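Local coordinates for protein lysozyme (Penaeus vannamei, PDB 6UKC) that probably hydrolyses the beta-1,4 linkages between N-acetylmuramic acid and N-acetylglucosamine in bacterial peptidoglycan, as a C-type lysozyme of glycosyl hydrolase family 22, at residues F7-F12 / I33-S38; D25-W30 / Q128-C133. All coordinates share one frame; numbering follows the deposited sequence.

Contact 1: F7-F12 / I33-S38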
ATOM      1  N   PHE A   7      -9.255  -8.834   1.464  1.00 20.12           N
ATOM      2  CA  PHE A   7      -8.354  -9.979   1.742  1.00 18.74           C
ATOM      3  C   PHE A   7      -8.367 -10.327   3.243  1.00 18.49           C
ATOM      4  O   PHE A   7      -8.448  -9.422   4.123  1.00 19.02           O
ATOM      5  CB  PHE A   7      -6.939  -9.643   1.275  1.00 18.42           C
ATOM      6  CG  PHE A   7      -6.745  -9.567  -0.223  1.00 18.69           C
ATOM      7  CD1 PHE A   7      -6.470 -10.707  -0.953  1.00 18.96           C
ATOM      8  CD2 PHE A   7      -6.819  -8.355  -0.903  1.00 18.86           C
ATOM      9  CE1 PHE A   7      -6.285 -10.642  -2.324  1.00 18.82           C
ATOM     10  CE2 PHE A   7      -6.608  -8.289  -2.270  1.00 18.88           C
ATOM     11  CZ  PHE A   7      -6.324  -9.432  -2.973  1.00 18.26           C
ATOM     12  N   GLY A   8      -8.230 -11.608   3.559  1.00 18.18           N
ATOM     13  CA  GLY A   8      -7.616 -12.015   4.844  1.00 18.89           C
ATOM     14  C   GLY A   8      -6.136 -11.633   4.873  1.00 18.59           C
ATOM     15  O   GLY A   8      -5.509 -11.605   3.817  1.00 16.89           O
ATOM     16  N   LYS A   9      -5.585 -11.343   6.048  1.00 19.79           N
ATOM     17  CA  LYS A   9      -4.164 -10.936   6.230  1.00 19.32           C
ATOM     18  C   LYS A   9      -3.217 -11.995   5.627  1.00 18.38           C
ATOM     19  O   LYS A   9      -2.347 -11.641   4.823  1.00 17.10           O
ATOM     20  CB  LYS A   9      -3.920 -10.706   7.725  1.00 18.70           C
ATOM     21  CG  LYS A   9      -2.473 -10.509   8.135  1.00 18.99           C
ATOM     22  CD  LYS A   9      -2.316 -10.448   9.638  1.00 19.15           C
ATOM     23  CE  LYS A   9      -0.876 -10.572  10.091  1.00 19.32           C
ATOM     24  NZ  LYS A   9      -0.759 -10.354  11.552  1.00 20.19           N
ATOM     25  N   CYS A  10      -3.347 -13.251   6.038  1.00 18.97           N
ATOM     26  CA  CYS A  10      -2.520 -14.387   5.548  1.00 18.42           C
ATOM     27  C   CYS A  10      -2.823 -14.632   4.067  1.00 18.22           C
ATOM     28  O   CYS A  10      -1.874 -14.914   3.324  1.00 20.22           O
ATOM     29  CB  CYS A  10      -2.746 -15.631   6.396  1.00 17.74           C
ATOM     30  SG  CYS A  10      -2.326 -15.330   8.130  1.00 19.51           S
ATOM     31  N   GLU A  11      -4.070 -14.475   3.634  1.00 18.47           N
ATOM     32  CA  GLU A  11      -4.433 -14.592   2.194  1.00 18.31           C
ATOM     33  C   GLU A  11      -3.669 -13.541   1.378  1.00 18.16           C
ATOM     34  O   GLU A  11      -3.138 -13.835   0.293  1.00 18.47           O
ATOM     35  CB  GLU A  11      -5.927 -14.386   2.043  1.00 18.45           C
ATOM     36  CG  GLU A  11      -6.415 -14.612   0.624  1.00 20.38           C
ATOM     37  CD  GLU A  11      -7.801 -14.052   0.365  1.00 20.02           C
ATOM     38  OE1 GLU A  11      -8.191 -14.007  -0.785  1.00 21.43           O
ATOM     39  OE2 GLU A  11      -8.479 -13.668   1.333  1.00 22.33           O
ATOM     40  N   PHE A  12      -3.611 -12.330   1.892  1.00 18.43           N
ATOM     41  CA  PHE A  12      -2.891 -11.210   1.258  1.00 18.67           C
ATOM     42  C   PHE A  12      -1.392 -11.515   1.287  1.00 20.05           C
ATOM     43  O   PHE A  12      -0.738 -11.314   0.221  1.00 20.23           O
ATOM     44  CB  PHE A  12      -3.235  -9.894   1.944  1.00 17.62           C
ATOM     45  CG  PHE A  12      -2.659  -8.684   1.266  1.00 17.47           C
ATOM     46  CD1 PHE A  12      -2.949  -8.411  -0.058  1.00 17.24           C
ATOM     47  CD2 PHE A  12      -1.811  -7.838   1.947  1.00 17.04           C
ATOM     48  CE1 PHE A  12      -2.419  -7.296  -0.678  1.00 16.96           C
ATOM     49  CE2 PHE A  12      -1.266  -6.735   1.314  1.00 17.05           C
ATOM     50  CZ  PHE A  12      -1.574  -6.464   0.008  1.00 16.17           C
ATOM     51  N   ILE A  33       1.047  -2.414   6.429  1.00 15.38           N
ATOM     52  CA  ILE A  33       0.561  -1.124   5.862  1.00 16.55           C
ATOM     53  C   ILE A  33      -0.886  -1.311   5.409  1.00 17.34           C
ATOM     54  O   ILE A  33      -1.713  -0.459   5.823  1.00 17.73           O
ATOM     55  CB  ILE A  33       1.476  -0.581   4.755  1.00 17.28           C
ATOM     56  CG1 ILE A  33       2.808  -0.130   5.359  1.00 17.56           C
ATOM     57  CG2 ILE A  33       0.796   0.552   3.989  1.00 18.07           C
ATOM     58  CD1 ILE A  33       3.905   0.035   4.337  1.00 19.23           C
ATOM     59  N   ALA A  34      -1.189  -2.387   4.655  1.00 17.40           N
ATOM     60  CA  ALA A  34      -2.563  -2.672   4.166  1.00 18.16           C
ATOM     61  C   ALA A  34      -3.531  -2.839   5.341  1.00 19.57           C
ATOM     62  O   ALA A  34      -4.686  -2.347   5.242  1.00 17.95           O
ATOM     63  CB  ALA A  34      -2.596  -3.907   3.301  1.00 18.70           C
ATOM     64  N   GLU A  35      -3.139  -3.603   6.370  1.00 21.08           N
ATOM     65  CA  GLU A  35      -4.049  -3.821   7.518  1.00 21.09           C
ATOM     66  C   GLU A  35      -4.526  -2.446   7.999  1.00 20.00           C
ATOM     67  O   GLU A  35      -5.757  -2.208   8.042  1.00 17.59           O
ATOM     68  CB  GLU A  35      -3.404  -4.592   8.669  1.00 22.52           C
ATOM     69  CG  GLU A  35      -4.456  -5.064   9.658  1.00 24.02           C
ATOM     70  CD  GLU A  35      -3.982  -5.740  10.923  1.00 25.82           C
ATOM     71  OE1 GLU A  35      -4.621  -5.498  11.927  1.00 29.85           O
ATOM     72  OE2 GLU A  35      -3.002  -6.524  10.896  1.00 28.59           O
ATOM     73  N   PHE A  36      -3.586  -1.550   8.303  1.00 19.39           N
ATOM     74  CA  PHE A  36      -3.881  -0.321   9.091  1.00 19.45           C
ATOM     75  C   PHE A  36      -4.278   0.823   8.166  1.00 19.72           C
ATOM     76  O   PHE A  36      -4.883   1.745   8.698  1.00 20.41           O
ATOM     77  CB  PHE A  36      -2.736   0.000  10.045  1.00 18.52           C
ATOM     78  CG  PHE A  36      -2.569  -1.095  11.066  1.00 18.36           C
ATOM     79  CD1 PHE A  36      -3.513  -1.271  12.064  1.00 18.06           C
ATOM     80  CD2 PHE A  36      -1.503  -1.982  10.995  1.00 18.62           C
ATOM     81  CE1 PHE A  36      -3.375  -2.284  13.006  1.00 18.79           C
ATOM     82  CE2 PHE A  36      -1.373  -3.011  11.924  1.00 18.82           C
ATOM     83  CZ  PHE A  36      -2.312  -3.165  12.926  1.00 18.94           C
ATOM     84  N   GLU A  37      -4.033   0.734   6.850  1.00 19.03           N
ATOM     85  CA  GLU A  37      -4.526   1.782   5.926  1.00 18.74           C
ATOM     86  C   GLU A  37      -5.965   1.458   5.534  1.00 18.26           C
ATOM     87  O   GLU A  37      -6.731   2.415   5.437  1.00 19.48           O
ATOM     88  CB  GLU A  37      -3.616   1.969   4.713  1.00 19.15           C
ATOM     89  CG  GLU A  37      -2.279   2.571   5.051  1.00 19.60           C
ATOM     90  CD  GLU A  37      -2.292   4.064   5.295  1.00 20.42           C
ATOM     91  OE1 GLU A  37      -1.238   4.619   5.649  1.00 21.59           O
ATOM     92  OE2 GLU A  37      -3.350   4.654   5.091  1.00 22.79           O
ATOM     93  N   SER A  38      -6.351   0.191   5.364  1.00 17.89           N
ATOM     94  CA  SER A  38      -7.613  -0.135   4.644  1.00 18.24           C
ATOM     95  C   SER A  38      -8.326  -1.394   5.137  1.00 19.95           C
ATOM     96  O   SER A  38      -9.366  -1.704   4.537  1.00 23.60           O
ATOM     97  CB  SER A  38      -7.319  -0.296   3.187  1.00 18.92           C
ATOM     98  OG  SER A  38      -6.547  -1.477   2.971  1.00 18.95           O
TER
HETATM   99  O   HOH W   1      -2.781  -8.336  12.531  1.00 25.65           O

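Contact 2: D25-W30 / Q128-C133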
ATOM      1  N   ASP A  25      10.704  -9.378   3.680  1.00 18.54           N
ATOM      2  CA  ASP A  25      10.821  -7.973   4.129  1.00 20.44           C
ATOM      3  C   ASP A  25       9.722  -7.145   3.455  1.00 19.64           C
ATOM      4  O   ASP A  25       9.038  -6.366   4.138  1.00 19.24           O
ATOM      5  CB  ASP A  25      12.175  -7.335   3.801  1.00 22.08           C
ATOM      6  CG  ASP A  25      12.310  -6.002   4.524  1.00 24.45           C
ATOM      7  OD1 ASP A  25      12.437  -6.044   5.772  1.00 29.46           O
ATOM      8  OD2 ASP A  25      12.166  -4.932   3.870  1.00 23.52           O
ATOM      9  N   ASP A  26       9.599  -7.266   2.140  1.00 18.63           N
ATOM     10  CA  ASP A  26       8.560  -6.523   1.398  1.00 16.84           C
ATOM     11  C   ASP A  26       7.223  -6.946   1.974  1.00 16.59           C
ATOM     12  O   ASP A  26       6.424  -6.021   2.357  1.00 18.08           O
ATOM     13  CB  ASP A  26       8.625  -6.768  -0.111  1.00 17.38           C
ATOM     14  CG  ASP A  26       9.771  -6.057  -0.823  1.00 16.48           C
ATOM     15  OD1 ASP A  26      10.686  -5.538  -0.117  1.00 15.10           O
ATOM     16  OD2 ASP A  26       9.738  -6.043  -2.064  1.00 15.16           O
ATOM     17  N   ILE A  27       6.997  -8.264   2.076  1.00 16.55           N
ATOM     18  CA  ILE A  27       5.641  -8.796   2.419  1.00 16.46           C
ATOM     19  C   ILE A  27       5.244  -8.285   3.816  1.00 17.54           C
ATOM     20  O   ILE A  27       4.168  -7.624   3.935  1.00 17.38           O
ATOM     21  CB  ILE A  27       5.552 -10.326   2.303  1.00 16.52           C
ATOM     22  CG1 ILE A  27       5.550 -10.777   0.835  1.00 16.76           C
ATOM     23  CG2 ILE A  27       4.331 -10.862   3.043  1.00 16.71           C
ATOM     24  CD1 ILE A  27       5.827 -12.248   0.644  1.00 16.32           C
ATOM     25  N   LYS A  28       6.088  -8.500   4.835  1.00 18.76           N
ATOM     26  CA  LYS A  28       5.686  -8.132   6.228  1.00 19.28           C
ATOM     27  C   LYS A  28       5.325  -6.641   6.263  1.00 18.14           C
ATOM     28  O   LYS A  28       4.354  -6.270   6.973  1.00 18.02           O
ATOM     29  CB  LYS A  28       6.771  -8.498   7.245  1.00 19.65           C
ATOM     30  CG  LYS A  28       8.075  -7.723   7.143  1.00 20.49           C
ATOM     31  CD  LYS A  28       9.171  -8.388   7.934  1.00 20.75           C
ATOM     32  CE  LYS A  28      10.357  -7.490   8.210  1.00 20.84           C
ATOM     33  NZ  LYS A  28      11.409  -8.263   8.926  1.00 21.84           N
ATOM     34  N   ASN A  29       6.048  -5.821   5.495  1.00 17.14           N
ATOM     35  CA  ASN A  29       5.807  -4.358   5.447  1.00 16.48           C
ATOM     36  C   ASN A  29       4.493  -4.088   4.698  1.00 16.78           C
ATOM     37  O   ASN A  29       3.723  -3.230   5.175  1.00 16.18           O
ATOM     38  CB  ASN A  29       7.014  -3.602   4.891  1.00 17.51           C
ATOM     39  CG  ASN A  29       8.085  -3.386   5.942  1.00 17.42           C
ATOM     40  OD1 ASN A  29       7.827  -2.746   6.947  1.00 16.69           O
ATOM     41  ND2 ASN A  29       9.265  -3.964   5.758  1.00 18.03           N
ATOM     42  N   TRP A  30       4.230  -4.739   3.556  1.00 16.71           N
ATOM     43  CA  TRP A  30       3.007  -4.386   2.784  1.00 16.82           C
ATOM     44  C   TRP A  30       1.774  -4.884   3.556  1.00 17.15           C
ATOM     45  O   TRP A  30       0.764  -4.132   3.640  1.00 18.31           O
ATOM     46  CB  TRP A  30       3.057  -4.884   1.323  1.00 16.88           C
ATOM     47  CG  TRP A  30       4.030  -4.165   0.437  1.00 17.03           C
ATOM     48  CD1 TRP A  30       4.962  -4.754  -0.374  1.00 18.20           C
ATOM     49  CD2 TRP A  30       4.150  -2.739   0.210  1.00 17.67           C
ATOM     50  NE1 TRP A  30       5.672  -3.802  -1.064  1.00 18.92           N
ATOM     51  CE2 TRP A  30       5.201  -2.555  -0.727  1.00 17.70           C
ATOM     52  CE3 TRP A  30       3.494  -1.602   0.704  1.00 16.88           C
ATOM     53  CZ2 TRP A  30       5.603  -1.297  -1.168  1.00 17.09           C
ATOM     54  CZ3 TRP A  30       3.905  -0.353   0.284  1.00 16.94           C
ATOM     55  CH2 TRP A  30       4.934  -0.206  -0.651  1.00 17.69           C
ATOM     56  N   GLN A 128       7.246 -11.361  14.207  1.00 18.85           N
ATOM     57  CA  GLN A 128       6.179 -11.706  15.188  1.00 18.79           C
ATOM     58  C   GLN A 128       4.791 -11.430  14.576  1.00 18.13           C
ATOM     59  O   GLN A 128       3.937 -12.346  14.576  1.00 17.83           O
ATOM     60  CB  GLN A 128       6.360 -10.941  16.498  1.00 17.97           C
ATOM     61  CG  GLN A 128       5.316 -11.351  17.528  1.00 18.75           C
ATOM     62  CD  GLN A 128       5.382 -12.804  17.956  1.00 17.94           C
ATOM     63  OE1 GLN A 128       6.428 -13.437  18.023  1.00 18.15           O
ATOM     64  NE2 GLN A 128       4.246 -13.336  18.343  1.00 18.84           N
ATOM     65  N   TYR A 129       4.574 -10.224  14.056  1.00 17.63           N
ATOM     66  CA  TYR A 129       3.285  -9.784  13.455  1.00 19.19           C
ATOM     67  C   TYR A 129       2.823 -10.799  12.392  1.00 19.67           C
ATOM     68  O   TYR A 129       1.601 -11.138  12.360  1.00 20.72           O
ATOM     69  CB  TYR A 129       3.430  -8.344  12.938  1.00 19.13           C
ATOM     70  CG  TYR A 129       2.328  -7.878  12.034  1.00 18.64           C
ATOM     71  CD1 TYR A 129       1.142  -7.383  12.555  1.00 18.94           C
ATOM     72  CD2 TYR A 129       2.470  -7.923  10.653  1.00 19.55           C
ATOM     73  CE1 TYR A 129       0.110  -6.953  11.731  1.00 18.69           C
ATOM     74  CE2 TYR A 129       1.437  -7.512   9.815  1.00 18.88           C
ATOM     75  CZ  TYR A 129       0.254  -7.034  10.357  1.00 17.91           C
ATOM     76  OH  TYR A 129      -0.769  -6.625   9.562  1.00 18.04           O
ATOM     77  N   MET A 130       3.758 -11.312  11.576  1.00 19.49           N
ATOM     78  CA  MET A 130       3.470 -12.279  10.485  1.00 20.42           C
ATOM     79  C   MET A 130       3.425 -13.729  11.007  1.00 22.09           C
ATOM     80  O   MET A 130       3.082 -14.652  10.187  1.00 21.93           O
ATOM     81  CB  MET A 130       4.527 -12.169   9.382  1.00 20.95           C
ATOM     82  CG  MET A 130       4.451 -10.882   8.581  1.00 21.22           C
ATOM     83  SD  MET A 130       2.814 -10.606   7.851  1.00 22.33           S
ATOM     84  CE  MET A 130       2.612 -12.141   6.954  1.00 22.10           C
ATOM     85  N   ALA A 131       3.725 -13.960  12.294  1.00 21.00           N
ATOM     86  CA  ALA A 131       3.884 -15.329  12.837  1.00 22.10           C
ATOM     87  C   ALA A 131       2.600 -16.144  12.603  1.00 23.05           C
ATOM     88  O   ALA A 131       2.707 -17.335  12.257  1.00 25.07           O
ATOM     89  CB  ALA A 131       4.288 -15.297  14.291  1.00 21.26           C
ATOM     90  N   GLU A 132       1.420 -15.546  12.746  1.00 24.26           N
ATOM     91  CA  GLU A 132       0.152 -16.302  12.579  1.00 25.15           C
ATOM     92  C   GLU A 132       0.015 -16.763  11.126  1.00 24.62           C
ATOM     93  O   GLU A 132      -0.737 -17.719  10.931  1.00 25.85           O
ATOM     94  CB  GLU A 132      -1.069 -15.471  12.953  1.00 26.97           C
ATOM     95  CG  GLU A 132      -1.384 -14.418  11.915  1.00 29.07           C
ATOM     96  CD  GLU A 132      -2.724 -13.765  12.151  1.00 29.74           C
ATOM     97  OE1 GLU A 132      -2.729 -12.552  12.460  1.00 30.93           O
ATOM     98  OE2 GLU A 132      -3.748 -14.481  12.059  1.00 30.50           O
ATOM     99  N   CYS A 133       0.681 -16.113  10.155  1.00 23.44           N
ATOM    100  CA  CYS A 133       0.665 -16.550   8.725  1.00 23.73           C
ATOM    101  C   CYS A 133       1.859 -17.451   8.387  1.00 24.64           C
ATOM    102  O   CYS A 133       1.664 -18.416   7.637  1.00 25.97           O
ATOM    103  CB  CYS A 133       0.694 -15.382   7.756  1.00 21.37           C
ATOM    104  SG  CYS A 133      -0.644 -14.204   8.029  1.00 19.29           S
TER

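Contact 1: F7-F12 / I33-S38
The Phe12 ring meets the methyl group of Ala34 obliquely, with CE2 of Phe12 3.7 Å from CB of Ala34. The same ring lies against a second one: Phe12 CD1 sits 3.9 Å above one face of the Phe7 ring, displaced toward the rim. Phe12 reaches across because CG is anti to the backbone N (chi1 -174°), and its flank also touches Val31.

Beside this apolar spot, the extended chains of Lys9 and Glu35 cross obliquely, CD of Lys9 lying 4.2 Å from OE2 of Glu35 and NZ stopping 4.5 Å from that oxygen, beyond a salt bridge. One water spans the gap, accepting from Lys9 NZ and donating to Glu35 OE2. Tyr129 engages both, its carbonyl accepting from Lys9 NZ, its ring in cation-pi contact with the lysine and its hydroxyl probably hydrogen-bonded to Glu35 OE2; Glu132 forms a salt bridge with Lys9.

At the N-cap, Gly8 N donates to Glu11 OE2 (3.0 Å) from above the carboxylate plane, one of the two bonds of a capping box; glycine has no side chain to return the other. Such packing of helix 9-20 on helix 24-38 belongs to the alpha-helical domain of C-type lysozymes.

Contact 2: D25-W30 / Q128-C133
Met130 lays its side chain against the root of Lys28, and here two helices of the C-type lysozyme alpha domain, 24-38 and 126-134, pass nearly at right angles. The short segments make an angle of 96° and their axes come within 10.2 Å, so the contact is confined to a small patch instead of running along a shared groove.

Met130 points at the facing helix. With CG anti to its own carbonyl carbon and beside the backbone N (chi1 -70°), that atom comes to 3.6 Å from CB of Lys28. The same CG lies 3.8 Å from Lys28 CA, with SD a little farther from that CA at 4.1 Å. Bends at chi2 and chi3 then turn SD and the methyl end on toward Ile27. Ala13 of helix 9-20 also packs on Met130, and Ile27 touches Leu16, which makes this a three-helix junction.

Where Met130 is bent, the Lys28 chain is extended beyond CG. Its CG lies between the backbone N and the carbonyl carbon (chi1 67°), and the chain leads the amine away from Met130 to a salt bridge with Asp127; Asp25 OD1 is a long ionic partner of NZ at 4.0 Å. One residue before Met130, Tyr129 brings ring atom CE2 obliquely to the carbonyl O of Lys28, 4.3 Å away. At the other end of the patch the methionine methyl makes a looser touch, its CE 4.5 Å from CG2 of Ile27.

In the fold
Contacts 1 and 2 lie about 10 Å apart, centre to centre, on the same side of the chain's centre. Both use helix 24-38: contact 2 its first half, against helix 126-134, and contact 1 its last turns, against the start of helix 9-20. Along the chain the segments alternate, 7-12, 25-30, 33-38, 128-133, so neither contact closes before the other begins. The Cys10-Cys133 disulfide ties a segment of contact 1 to one of contact 2 covalently. Helix 24-38 is thus packed against both terminal helices, which are themselves joined, illustrating how a small secreted enzyme can join its first and last helices in one helical domain.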